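Local coordinates for protein 1A (Cricket paralysis virus, PDB 6C3R) that suppresses antiviral RNA interference in insect cells by inactivating host Argonaute-2 and recruiting a cellular ubiquitin ligase complex that promotes its degradation, at residues A[25-29]-A[119-123]; A[2-6]-A[30-34]; A[38-42]-A[56-60]. The contacts are given in a common frame with arbitrary orientation. Residue numbers count along the deposited sequence, not the author numbering.

Contact 1 (A[25-29]-A[119-123])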
ATOM      1  N   PHE A  25      10.596  -3.635  -7.690  1.00 51.93           N
ATOM      2  CA  PHE A  25       9.419  -2.751  -7.473  1.00 52.77           C
ATOM      3  C   PHE A  25       9.798  -1.320  -7.114  1.00 50.11           C
ATOM      4  O   PHE A  25       9.050  -0.620  -6.425  1.00 48.37           O
ATOM      5  CB  PHE A  25       8.454  -3.334  -6.429  1.00 54.96           C
ATOM      6  CG  PHE A  25       7.920  -4.674  -6.810  1.00 59.83           C
ATOM      7  CD1 PHE A  25       7.129  -4.816  -7.950  1.00 62.51           C
ATOM      8  CD2 PHE A  25       8.225  -5.806  -6.060  1.00 63.06           C
ATOM      9  CE1 PHE A  25       6.655  -6.060  -8.333  1.00 65.17           C
ATOM     10  CE2 PHE A  25       7.742  -7.054  -6.436  1.00 65.67           C
ATOM     11  CZ  PHE A  25       6.962  -7.181  -7.577  1.00 66.08           C
ATOM     12  N   CYS A  26      10.952  -0.888  -7.622  1.00 48.04           N
ATOM     13  CA  CYS A  26      11.464   0.435  -7.365  1.00 45.81           C
ATOM     14  C   CYS A  26      12.569   0.749  -8.352  1.00 45.20           C
ATOM     15  O   CYS A  26      13.437  -0.096  -8.610  1.00 45.56           O
ATOM     16  CB  CYS A  26      11.994   0.545  -5.932  1.00 46.05           C
ATOM     17  SG  CYS A  26      12.291   2.247  -5.410  1.00 44.82           S
ATOM     18  N   THR A  27      12.540   1.968  -8.887  1.00 43.59           N
ATOM     19  CA  THR A  27      13.580   2.460  -9.780  1.00 42.53           C
ATOM     20  C   THR A  27      14.129   3.823  -9.293  1.00 40.43           C
ATOM     21  O   THR A  27      13.421   4.595  -8.641  1.00 38.12           O
ATOM     22  CB  THR A  27      13.056   2.540 -11.240  1.00 43.84           C
ATOM     23  OG1 THR A  27      14.128   2.886 -12.116  1.00 44.86           O
ATOM     24  CG2 THR A  27      11.940   3.571 -11.408  1.00 44.33           C
ATOM     25  N   PHE A  28      15.386   4.095  -9.629  1.00 39.30           N
ATOM     26  CA  PHE A  28      16.035   5.365  -9.306  1.00 40.65           C
ATOM     27  C   PHE A  28      16.150   6.199 -10.572  1.00 42.79           C
ATOM     28  O   PHE A  28      16.385   5.649 -11.644  1.00 42.24           O
ATOM     29  CB  PHE A  28      17.464   5.156  -8.787  1.00 39.87           C
ATOM     30  CG  PHE A  28      17.566   4.928  -7.322  1.00 38.58           C
ATOM     31  CD1 PHE A  28      17.616   6.002  -6.445  1.00 37.84           C
ATOM     32  CD2 PHE A  28      17.681   3.641  -6.812  1.00 38.51           C
ATOM     33  CE1 PHE A  28      17.748   5.802  -5.078  1.00 36.81           C
ATOM     34  CE2 PHE A  28      17.811   3.436  -5.445  1.00 38.30           C
ATOM     35  CZ  PHE A  28      17.837   4.523  -4.576  1.00 36.96           C
ATOM     36  N   TYR A  29      16.009   7.521 -10.428  1.00 45.03           N
ATOM     37  CA  TYR A  29      16.323   8.484 -11.484  1.00 46.65           C
ATOM     38  C   TYR A  29      17.476   9.298 -10.963  1.00 45.82           C
ATOM     39  O   TYR A  29      17.651   9.395  -9.752  1.00 46.16           O
ATOM     40  CB  TYR A  29      15.150   9.418 -11.762  1.00 49.55           C
ATOM     41  CG  TYR A  29      13.958   8.857 -12.523  1.00 52.98           C
ATOM     42  CD1 TYR A  29      13.878   7.513 -12.911  1.00 55.17           C
ATOM     43  CD2 TYR A  29      12.877   9.691 -12.829  1.00 56.90           C
ATOM     44  CE1 TYR A  29      12.777   7.029 -13.601  1.00 57.81           C
ATOM     45  CE2 TYR A  29      11.760   9.218 -13.507  1.00 59.13           C
ATOM     46  CZ  TYR A  29      11.715   7.886 -13.894  1.00 60.32           C
ATOM     47  OH  TYR A  29      10.603   7.408 -14.555  1.00 63.37           O
ATOM     48  N   TRP A 119      27.237  -0.020  -6.306  1.00 40.42           N
ATOM     49  CA  TRP A 119      26.034  -0.176  -5.485  1.00 37.98           C
ATOM     50  C   TRP A 119      24.750  -0.120  -6.324  1.00 36.92           C
ATOM     51  O   TRP A 119      23.875  -0.942  -6.138  1.00 37.70           O
ATOM     52  CB  TRP A 119      26.009   0.865  -4.360  1.00 36.49           C
ATOM     53  CG  TRP A 119      24.939   0.621  -3.357  1.00 35.43           C
ATOM     54  CD1 TRP A 119      25.056  -0.051  -2.184  1.00 35.04           C
ATOM     55  CD2 TRP A 119      23.569   1.049  -3.440  1.00 34.96           C
ATOM     56  NE1 TRP A 119      23.852  -0.081  -1.533  1.00 34.40           N
ATOM     57  CE2 TRP A 119      22.920   0.581  -2.280  1.00 34.10           C
ATOM     58  CE3 TRP A 119      22.824   1.763  -4.399  1.00 33.98           C
ATOM     59  CZ2 TRP A 119      21.581   0.816  -2.038  1.00 34.20           C
ATOM     60  CZ3 TRP A 119      21.490   1.996  -4.162  1.00 33.57           C
ATOM     61  CH2 TRP A 119      20.875   1.525  -2.994  1.00 34.12           C
ATOM     62  N   PHE A 120      24.645   0.842  -7.233  1.00 36.48           N
ATOM     63  CA  PHE A 120      23.461   0.961  -8.105  1.00 37.40           C
ATOM     64  C   PHE A 120      23.314  -0.168  -9.117  1.00 38.56           C
ATOM     65  O   PHE A 120      22.218  -0.459  -9.574  1.00 36.75           O
ATOM     66  CB  PHE A 120      23.427   2.315  -8.835  1.00 36.82           C
ATOM     67  CG  PHE A 120      22.935   3.415  -7.968  1.00 35.83           C
ATOM     68  CD1 PHE A 120      21.587   3.516  -7.676  1.00 35.66           C
ATOM     69  CD2 PHE A 120      23.819   4.299  -7.375  1.00 35.25           C
ATOM     70  CE1 PHE A 120      21.127   4.503  -6.829  1.00 35.00           C
ATOM     71  CE2 PHE A 120      23.366   5.286  -6.536  1.00 34.79           C
ATOM     72  CZ  PHE A 120      22.021   5.388  -6.260  1.00 35.05           C
ATOM     73  N   GLN A 121      24.442  -0.767  -9.473  1.00 41.35           N
ATOM     74  CA  GLN A 121      24.474  -1.945 -10.330  1.00 43.03           C
ATOM     75  C   GLN A 121      23.916  -3.185  -9.575  1.00 43.80           C
ATOM     76  O   GLN A 121      23.167  -3.989 -10.153  1.00 43.36           O
ATOM     77  CB  GLN A 121      25.912  -2.150 -10.837  1.00 43.72           C
ATOM     78  CG  GLN A 121      26.023  -3.020 -12.070  1.00 45.07           C
ATOM     79  CD  GLN A 121      25.473  -2.350 -13.314  1.00 44.80           C
ATOM     80  OE1 GLN A 121      26.133  -1.495 -13.910  1.00 43.61           O
ATOM     81  NE2 GLN A 121      24.267  -2.766 -13.739  1.00 44.73           N
ATOM     82  N   GLN A 122      24.246  -3.316  -8.286  1.00 44.44           N
ATOM     83  CA  GLN A 122      23.668  -4.375  -7.473  1.00 46.25           C
ATOM     84  C   GLN A 122      22.200  -4.155  -7.155  1.00 46.02           C
ATOM     85  O   GLN A 122      21.403  -5.093  -7.233  1.00 47.73           O
ATOM     86  CB  GLN A 122      24.415  -4.570  -6.182  1.00 48.17           C
ATOM     87  CG  GLN A 122      23.842  -5.705  -5.315  1.00 52.94           C
ATOM     88  CD  GLN A 122      23.651  -7.071  -6.015  1.00 55.61           C
ATOM     89  OE1 GLN A 122      24.301  -7.380  -7.025  1.00 57.74           O
ATOM     90  NE2 GLN A 122      22.764  -7.903  -5.444  1.00 56.67           N
ATOM     91  N   TRP A 123      21.840  -2.934  -6.769  1.00 44.52           N
ATOM     92  CA  TRP A 123      20.445  -2.543  -6.653  1.00 42.60           C
ATOM     93  C   TRP A 123      19.564  -3.162  -7.748  1.00 44.88           C
ATOM     94  O   TRP A 123      18.459  -3.619  -7.453  1.00 46.04           O
ATOM     95  CB  TRP A 123      20.347  -1.021  -6.704  1.00 41.02           C
ATOM     96  CG  TRP A 123      18.982  -0.496  -7.044  1.00 39.73           C
ATOM     97  CD1 TRP A 123      18.515  -0.153  -8.283  1.00 39.84           C
ATOM     98  CD2 TRP A 123      17.920  -0.258  -6.135  1.00 38.48           C
ATOM     99  NE1 TRP A 123      17.220   0.280  -8.193  1.00 39.25           N
ATOM    100  CE2 TRP A 123      16.831   0.222  -6.880  1.00 38.95           C
ATOM    101  CE3 TRP A 123      17.785  -0.390  -4.754  1.00 39.12           C
ATOM    102  CZ2 TRP A 123      15.614   0.574  -6.282  1.00 38.97           C
ATOM    103  CZ3 TRP A 123      16.575  -0.041  -4.157  1.00 38.84           C
ATOM    104  CH2 TRP A 123      15.505   0.427  -4.924  1.00 39.00           C
TER
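A helix segment roughly antiparallel to a strand (150°), the axes of the two short segments 10.4 Å apart, leaves a gap that aromatic side chains fill here. Phe28 is the principal bump: from strand 26-29 its ring drops into a hollow walled by three residues of segment 119-123. Phe120 closes one wall by turning its edge onto the Phe28 face, a T-shaped pair with centroids 4.9 Å apart and planes at 89°. Phe28 in turn presents its own edge to the face of the Trp123 six-membered ring, centroids 4.8 Å apart. Trp119 reaches in more loosely, its CZ3 lying 4.2 Å from Phe28 CE2. The result is an aromatic cluster of Phe28, Phe120 and Trp123, joining helix 117-123 to the strand that runs parallel to strand 104-108 in a two-stranded sheet. Two residues earlier on the strand, the rim of the indole fits against Cys26, with Trp123 CZ2 3.6 Å from Cys26 CB and 3.3 Å from Cys26 O, while Cys26 SG sits at the ring edge, 4.9 Å from the six-membered centroid. Trp123 NE1 is hydrogen-bonded to the Leu21 carbonyl, and Trp119 also stacks on Phe135 and meets Phe77 and Trp80 edge-to-face.

Contact 2 (A[2-6]-A[30-34])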
ATOM      1  N   ASN A   2      25.537  21.653 -13.236  1.00 88.95           N
ATOM      2  CA  ASN A   2      24.428  20.773 -12.852  1.00 86.09           C
ATOM      3  C   ASN A   2      24.028  19.878 -14.026  1.00 83.04           C
ATOM      4  O   ASN A   2      23.990  18.649 -13.885  1.00 80.01           O
ATOM      5  CB  ASN A   2      23.229  21.587 -12.340  1.00 86.21           C
ATOM      6  CG  ASN A   2      23.532  22.338 -11.045  1.00 87.62           C
ATOM      7  OD1 ASN A   2      24.551  22.101 -10.388  1.00 86.84           O
ATOM      8  ND2 ASN A   2      22.637  23.247 -10.669  1.00 89.23           N
ATOM      9  N   SER A   3      23.748  20.500 -15.175  1.00 80.36           N
ATOM     10  CA  SER A   3      23.549  19.771 -16.432  1.00 79.06           C
ATOM     11  C   SER A   3      24.804  18.987 -16.803  1.00 77.59           C
ATOM     12  O   SER A   3      24.736  17.807 -17.148  1.00 77.43           O
ATOM     13  CB  SER A   3      23.177  20.715 -17.577  1.00 80.90           C
ATOM     14  OG  SER A   3      21.800  21.057 -17.528  1.00 82.64           O
ATOM     15  N   LEU A   4      25.955  19.637 -16.698  1.00 75.38           N
ATOM     16  CA  LEU A   4      27.219  19.014 -17.090  1.00 74.09           C
ATOM     17  C   LEU A   4      27.488  17.721 -16.301  1.00 71.22           C
ATOM     18  O   LEU A   4      27.863  16.703 -16.874  1.00 71.51           O
ATOM     19  CB  LEU A   4      28.372  20.029 -16.955  1.00 75.16           C
ATOM     20  CG  LEU A   4      29.736  19.706 -17.601  1.00 73.84           C
ATOM     21  CD1 LEU A   4      30.454  20.960 -18.081  1.00 74.55           C
ATOM     22  CD2 LEU A   4      30.620  18.931 -16.648  1.00 71.12           C
ATOM     23  N   GLU A   5      27.253  17.745 -14.998  1.00 69.30           N
ATOM     24  CA  GLU A   5      27.436  16.547 -14.186  1.00 66.39           C
ATOM     25  C   GLU A   5      26.305  15.522 -14.395  1.00 63.59           C
ATOM     26  O   GLU A   5      26.573  14.320 -14.434  1.00 59.30           O
ATOM     27  CB  GLU A   5      27.578  16.915 -12.713  1.00 67.53           C
ATOM     28  CG  GLU A   5      28.145  15.770 -11.894  1.00 67.61           C
ATOM     29  CD  GLU A   5      28.617  16.167 -10.512  1.00 69.39           C
ATOM     30  OE1 GLU A   5      28.423  17.329 -10.064  1.00 70.89           O
ATOM     31  OE2 GLU A   5      29.190  15.276  -9.863  1.00 68.84           O
ATOM     32  N   GLU A   6      25.064  16.008 -14.520  1.00 61.94           N
ATOM     33  CA  GLU A   6      23.898  15.183 -14.871  1.00 60.38           C
ATOM     34  C   GLU A   6      24.054  14.463 -16.214  1.00 60.70           C
ATOM     35  O   GLU A   6      23.638  13.310 -16.361  1.00 58.89           O
ATOM     36  CB  GLU A   6      22.619  16.044 -14.894  1.00 60.87           C
ATOM     37  CG  GLU A   6      21.352  15.321 -15.363  1.00 61.59           C
ATOM     38  CD  GLU A   6      20.055  16.050 -15.011  1.00 63.08           C
ATOM     39  OE1 GLU A   6      20.103  17.221 -14.563  1.00 63.03           O
ATOM     40  OE2 GLU A   6      18.967  15.445 -15.187  1.00 64.01           O
ATOM     41  N   VAL A  30      18.249   9.886 -11.877  1.00 45.53           N
ATOM     42  CA  VAL A  30      19.456  10.649 -11.533  1.00 45.24           C
ATOM     43  C   VAL A  30      19.381  12.078 -12.077  1.00 46.94           C
ATOM     44  O   VAL A  30      19.676  12.326 -13.244  1.00 49.78           O
ATOM     45  CB  VAL A  30      20.720   9.953 -12.062  1.00 44.05           C
ATOM     46  CG1 VAL A  30      21.957  10.780 -11.761  1.00 44.00           C
ATOM     47  CG2 VAL A  30      20.850   8.562 -11.460  1.00 43.79           C
ATOM     48  N   GLN A  31      19.015  13.022 -11.219  1.00 47.35           N
ATOM     49  CA  GLN A  31      18.742  14.388 -11.640  1.00 47.84           C
ATOM     50  C   GLN A  31      19.346  15.410 -10.695  1.00 49.38           C
ATOM     51  O   GLN A  31      19.347  15.217  -9.475  1.00 49.83           O
ATOM     52  CB  GLN A  31      17.247  14.596 -11.668  1.00 47.85           C
ATOM     53  CG  GLN A  31      16.476  13.520 -12.406  1.00 47.02           C
ATOM     54  CD  GLN A  31      14.999  13.775 -12.363  1.00 46.82           C
ATOM     55  OE1 GLN A  31      14.525  14.540 -11.529  1.00 46.22           O
ATOM     56  NE2 GLN A  31      14.258  13.134 -13.264  1.00 47.84           N
ATOM     57  N   SER A  32      19.822  16.515 -11.258  1.00 50.09           N
ATOM     58  CA  SER A  32      20.402  17.588 -10.469  1.00 50.42           C
ATOM     59  C   SER A  32      19.358  18.409  -9.734  1.00 51.25           C
ATOM     60  O   SER A  32      19.569  18.800  -8.596  1.00 49.88           O
ATOM     61  CB  SER A  32      21.236  18.506 -11.350  1.00 51.88           C
ATOM     62  OG  SER A  32      22.468  17.892 -11.651  1.00 52.79           O
ATOM     63  N   LYS A  33      18.246  18.684 -10.399  1.00 54.51           N
ATOM     64  CA  LYS A  33      17.217  19.580  -9.860  1.00 57.32           C
ATOM     65  C   LYS A  33      15.838  18.984 -10.136  1.00 54.45           C
ATOM     66  O   LYS A  33      15.167  19.375 -11.088  1.00 52.93           O
ATOM     67  CB  LYS A  33      17.360  20.984 -10.459  1.00 61.57           C
ATOM     68  CG  LYS A  33      18.541  21.774  -9.907  1.00 65.02           C
ATOM     69  CD  LYS A  33      18.556  23.190 -10.471  1.00 70.69           C
ATOM     70  CE  LYS A  33      19.290  24.186  -9.576  1.00 73.98           C
ATOM     71  NZ  LYS A  33      19.057  25.600 -10.011  1.00 76.71           N
ATOM     72  N   PRO A  34      15.437  18.002  -9.312  1.00 51.76           N
ATOM     73  CA  PRO A  34      14.188  17.290  -9.544  1.00 51.11           C
ATOM     74  C   PRO A  34      12.976  18.126  -9.195  1.00 51.44           C
ATOM     75  O   PRO A  34      13.037  18.975  -8.320  1.00 49.75           O
ATOM     76  CB  PRO A  34      14.292  16.090  -8.609  1.00 49.42           C
ATOM     77  CG  PRO A  34      15.166  16.549  -7.508  1.00 49.45           C
ATOM     78  CD  PRO A  34      16.148  17.490  -8.126  1.00 50.29           C
TER
HETATM   79  O   HOH W   1      17.271  17.772 -13.316  1.00 40.90           O
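The first turn of a helix can hold a neighbouring loop mainly through polar groups, as residues 2-6 do with the segment 30-34 that leaves strand 26-30. Two direct hydrogen bonds join them. Ser32 OG donates to Asn2 O at 2.8 Å, and this carbonyl also accepts the helical bond from Glu6 N at 2.9 Å, so the hydroxyl shares an acceptor already used inside the helix. One turn on, Glu6 OE1 receives a weak bond from Ser32 N at 3.4 Å. Water adds an indirect link: it donates to Glu6 OE1 at 3.1 Å and accepts from Lys33 N at 3.2 Å, bringing two successive loop amides to the same carboxylate oxygen. Van der Waals contacts fill in around these bonds. Asn2 CB meets Ser32 CB at 3.8 Å, Asn2 ND2 lies 3.6 Å from Lys33 CE, and Glu6 OE2 approaches Gln31 CA at 3.7 Å. Pro110 touches both Glu6 and Ser32, while Glu5 forms a salt bridge with Arg111. In protein 1A, a mature product of the replicase polyprotein, helix 2-16 carries the BC-box, residues 3-12, which mediates viral E3 ligase assembly; the contact ties the turn where that box begins, through Asn2 just before it and Glu6 within it, to the loop. Its chemistry implies a polar, partly solvent-exposed attachment, with apolar packing taking over where buried Val30 meets Ala9 and Ile13.

Contact 3 (A[38-42]-A[56-60])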
ATOM      1  N   ASP A  38       6.031  18.123  -8.254  1.00 60.78           N
ATOM      2  CA  ASP A  38       5.250  17.358  -9.254  1.00 63.04           C
ATOM      3  C   ASP A  38       4.990  15.902  -8.831  1.00 65.47           C
ATOM      4  O   ASP A  38       4.070  15.251  -9.357  1.00 65.13           O
ATOM      5  CB  ASP A  38       5.932  17.350 -10.634  1.00 62.76           C
ATOM      6  CG  ASP A  38       6.118  18.744 -11.219  1.00 65.82           C
ATOM      7  OD1 ASP A  38       5.537  19.732 -10.692  1.00 68.84           O
ATOM      8  OD2 ASP A  38       6.863  18.852 -12.215  1.00 65.82           O
ATOM      9  N   LEU A  39       5.809  15.392  -7.902  1.00 66.42           N
ATOM     10  CA  LEU A  39       5.630  14.051  -7.336  1.00 64.82           C
ATOM     11  C   LEU A  39       4.839  14.004  -6.014  1.00 65.46           C
ATOM     12  O   LEU A  39       4.780  12.944  -5.376  1.00 64.56           O
ATOM     13  CB  LEU A  39       7.004  13.404  -7.154  1.00 63.55           C
ATOM     14  CG  LEU A  39       7.844  13.257  -8.418  1.00 62.98           C
ATOM     15  CD1 LEU A  39       9.238  12.788  -8.055  1.00 63.00           C
ATOM     16  CD2 LEU A  39       7.205  12.294  -9.406  1.00 63.07           C
ATOM     17  N   GLU A  40       4.221  15.122  -5.614  1.00 67.75           N
ATOM     18  CA  GLU A  40       3.417  15.183  -4.385  1.00 70.04           C
ATOM     19  C   GLU A  40       1.899  15.155  -4.648  1.00 70.49           C
ATOM     20  O   GLU A  40       1.439  15.227  -5.792  1.00 71.10           O
ATOM     21  CB  GLU A  40       3.832  16.396  -3.529  1.00 71.41           C
ATOM     22  CG  GLU A  40       5.161  16.154  -2.808  1.00 72.92           C
ATOM     23  CD  GLU A  40       5.626  17.309  -1.925  1.00 74.73           C
ATOM     24  OE1 GLU A  40       4.796  18.167  -1.544  1.00 73.99           O
ATOM     25  OE2 GLU A  40       6.839  17.344  -1.602  1.00 75.47           O
ATOM     26  N   SER A  41       1.146  15.018  -3.562  1.00 70.94           N
ATOM     27  CA  SER A  41      -0.315  14.987  -3.583  1.00 71.53           C
ATOM     28  C   SER A  41      -0.826  15.974  -2.565  1.00 72.25           C
ATOM     29  O   SER A  41      -0.060  16.452  -1.732  1.00 72.42           O
ATOM     30  CB  SER A  41      -0.810  13.596  -3.178  1.00 70.62           C
ATOM     31  OG  SER A  41      -0.622  13.366  -1.787  1.00 69.15           O
ATOM     32  N   GLU A  42      -2.118  16.275  -2.634  1.00 74.10           N
ATOM     33  CA  GLU A  42      -2.812  16.951  -1.539  1.00 77.49           C
ATOM     34  C   GLU A  42      -3.849  15.956  -1.074  1.00 75.34           C
ATOM     35  O   GLU A  42      -4.647  15.507  -1.883  1.00 71.35           O
ATOM     36  CB  GLU A  42      -3.457  18.275  -1.984  1.00 80.41           C
ATOM     37  CG  GLU A  42      -3.723  19.226  -0.812  1.00 83.59           C
ATOM     38  CD  GLU A  42      -4.511  20.482  -1.179  1.00 85.90           C
ATOM     39  OE1 GLU A  42      -5.515  20.388  -1.916  1.00 85.97           O
ATOM     40  OE2 GLU A  42      -4.139  21.575  -0.698  1.00 87.86           O
ATOM     41  N   ILE A  56       0.892   7.867   1.980  1.00 45.06           N
ATOM     42  CA  ILE A  56       1.286   8.757   0.870  1.00 43.84           C
ATOM     43  C   ILE A  56       2.280   9.815   1.359  1.00 42.50           C
ATOM     44  O   ILE A  56       3.347   9.976   0.784  1.00 41.73           O
ATOM     45  CB  ILE A  56       0.056   9.499   0.229  1.00 44.64           C
ATOM     46  CG1 ILE A  56      -1.038   8.555  -0.273  1.00 46.54           C
ATOM     47  CG2 ILE A  56       0.477  10.398  -0.908  1.00 45.17           C
ATOM     48  CD1 ILE A  56      -0.529   7.405  -1.105  1.00 48.23           C
ATOM     49  N   LYS A  57       1.912  10.548   2.400  1.00 42.72           N
ATOM     50  CA  LYS A  57       2.716  11.681   2.866  1.00 44.37           C
ATOM     51  C   LYS A  57       4.108  11.270   3.357  1.00 42.49           C
ATOM     52  O   LYS A  57       5.111  11.899   3.020  1.00 41.20           O
ATOM     53  CB  LYS A  57       1.961  12.449   3.944  1.00 47.30           C
ATOM     54  CG  LYS A  57       0.770  13.223   3.392  1.00 50.46           C
ATOM     55  CD  LYS A  57       1.230  14.501   2.703  1.00 53.45           C
ATOM     56  CE  LYS A  57       0.412  14.824   1.457  1.00 56.39           C
ATOM     57  NZ  LYS A  57       1.084  15.885   0.648  1.00 58.44           N
ATOM     58  N   ARG A  58       4.147  10.190   4.122  1.00 41.79           N
ATOM     59  CA  ARG A  58       5.390   9.515   4.482  1.00 42.14           C
ATOM     60  C   ARG A  58       6.286   9.146   3.278  1.00 39.86           C
ATOM     61  O   ARG A  58       7.498   9.349   3.340  1.00 37.80           O
ATOM     62  CB  ARG A  58       5.063   8.276   5.311  1.00 42.89           C
ATOM     63  CG  ARG A  58       6.249   7.430   5.717  1.00 44.24           C
ATOM     64  CD  ARG A  58       7.150   8.138   6.716  1.00 46.44           C
ATOM     65  NE  ARG A  58       7.972   7.152   7.430  1.00 48.08           N
ATOM     66  CZ  ARG A  58       9.112   7.403   8.072  1.00 50.26           C
ATOM     67  NH1 ARG A  58       9.619   8.637   8.144  1.00 52.42           N
ATOM     68  NH2 ARG A  58       9.751   6.399   8.665  1.00 51.33           N
ATOM     69  N   GLU A  59       5.697   8.605   2.216  1.00 39.29           N
ATOM     70  CA  GLU A  59       6.441   8.253   0.998  1.00 40.09           C
ATOM     71  C   GLU A  59       7.114   9.492   0.360  1.00 40.25           C
ATOM     72  O   GLU A  59       8.298   9.471   0.020  1.00 38.92           O
ATOM     73  CB  GLU A  59       5.535   7.502  -0.007  1.00 41.42           C
ATOM     74  CG  GLU A  59       6.304   6.864  -1.178  1.00 44.13           C
ATOM     75  CD  GLU A  59       5.539   5.786  -1.979  1.00 46.98           C
ATOM     76  OE1 GLU A  59       4.953   4.854  -1.392  1.00 50.29           O
ATOM     77  OE2 GLU A  59       5.542   5.835  -3.227  1.00 48.80           O
ATOM     78  N   GLU A  60       6.364  10.586   0.248  1.00 42.33           N
ATOM     79  CA  GLU A  60       6.880  11.864  -0.296  1.00 42.31           C
ATOM     80  C   GLU A  60       8.015  12.448   0.552  1.00 39.04           C
ATOM     81  O   GLU A  60       8.974  12.978   0.030  1.00 37.19           O
ATOM     82  CB  GLU A  60       5.753  12.900  -0.375  1.00 45.45           C
ATOM     83  CG  GLU A  60       4.600  12.532  -1.300  1.00 48.71           C
ATOM     84  CD  GLU A  60       3.334  13.385  -1.092  1.00 53.17           C
ATOM     85  OE1 GLU A  60       3.393  14.449  -0.391  1.00 54.26           O
ATOM     86  OE2 GLU A  60       2.271  12.984  -1.657  1.00 52.67           O
TER
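Glu60 extends its aliphatic chain from the helix toward the backbone of the loop 38-42, its CG passing 4.1 Å from Leu39 O, and sets its carboxylate beside Ser41. Glu60 OE2 takes a hydrogen bond from Ser41 OG at 2.9 Å and a weak one from Ser41 N at 3.0 Å, where the N-H...O angle is only 127°. Hydroxyl and amide of one residue thus converge on a single carboxylate oxygen. The other oxygen is engaged within the helix: Lys57 NZ forms a salt bridge with Glu60 OE1 at 2.9 Å, and the same ammonium donates to Ser41 O at 2.7 Å. Serine, lysine and glutamate therefore form a compact polar network, illustrating how an i, i+3 charged pair on one helix can grip both the donors and the acceptor of an extended segment. In the fold, this fastens the approach to strand 42-45 onto helix 53-70; Glu42, at the start of that strand, pairs in an antiparallel sheet with a strand of the second subunit, so the contact forms part of the interface between the two subunits. Ile56 adds an apolar touch, its CG2 3.3 Å from Ser41 OG, and both Ile56 and Ser41 pack on Cys51 of the second subunit. Just before Ser41, Glu40 CG comes within 3.4 Å of Glu60 OE1, and Glu40 OE1 lies 4.1 Å from that same oxygen. This brings like charges close together, with Lys57 NZ supplying a positive partner for Glu60.

How the contacts relate
The three contacts differ in chemistry as they do in place. Contact 1 is buried, about 8 Å from the centre of the chain to its own centre, and relies on interlocking aromatic rings; contact 2 is at the surface, 16 Å out, and uses hydrogen bonds and water; contact 3 is partly buried, and sets a charged group against a loop at the subunit interface. Contacts 1 and 2 share strand 26-30, since 25-29 runs directly into 30-34, and their pairings cross along the chain: Cys26 and Phe28 meet helix 117-123, the residues that follow meet helix 2-16. Contact 3 is nested inside the loop closed by contact 1 and follows contact 2 in series.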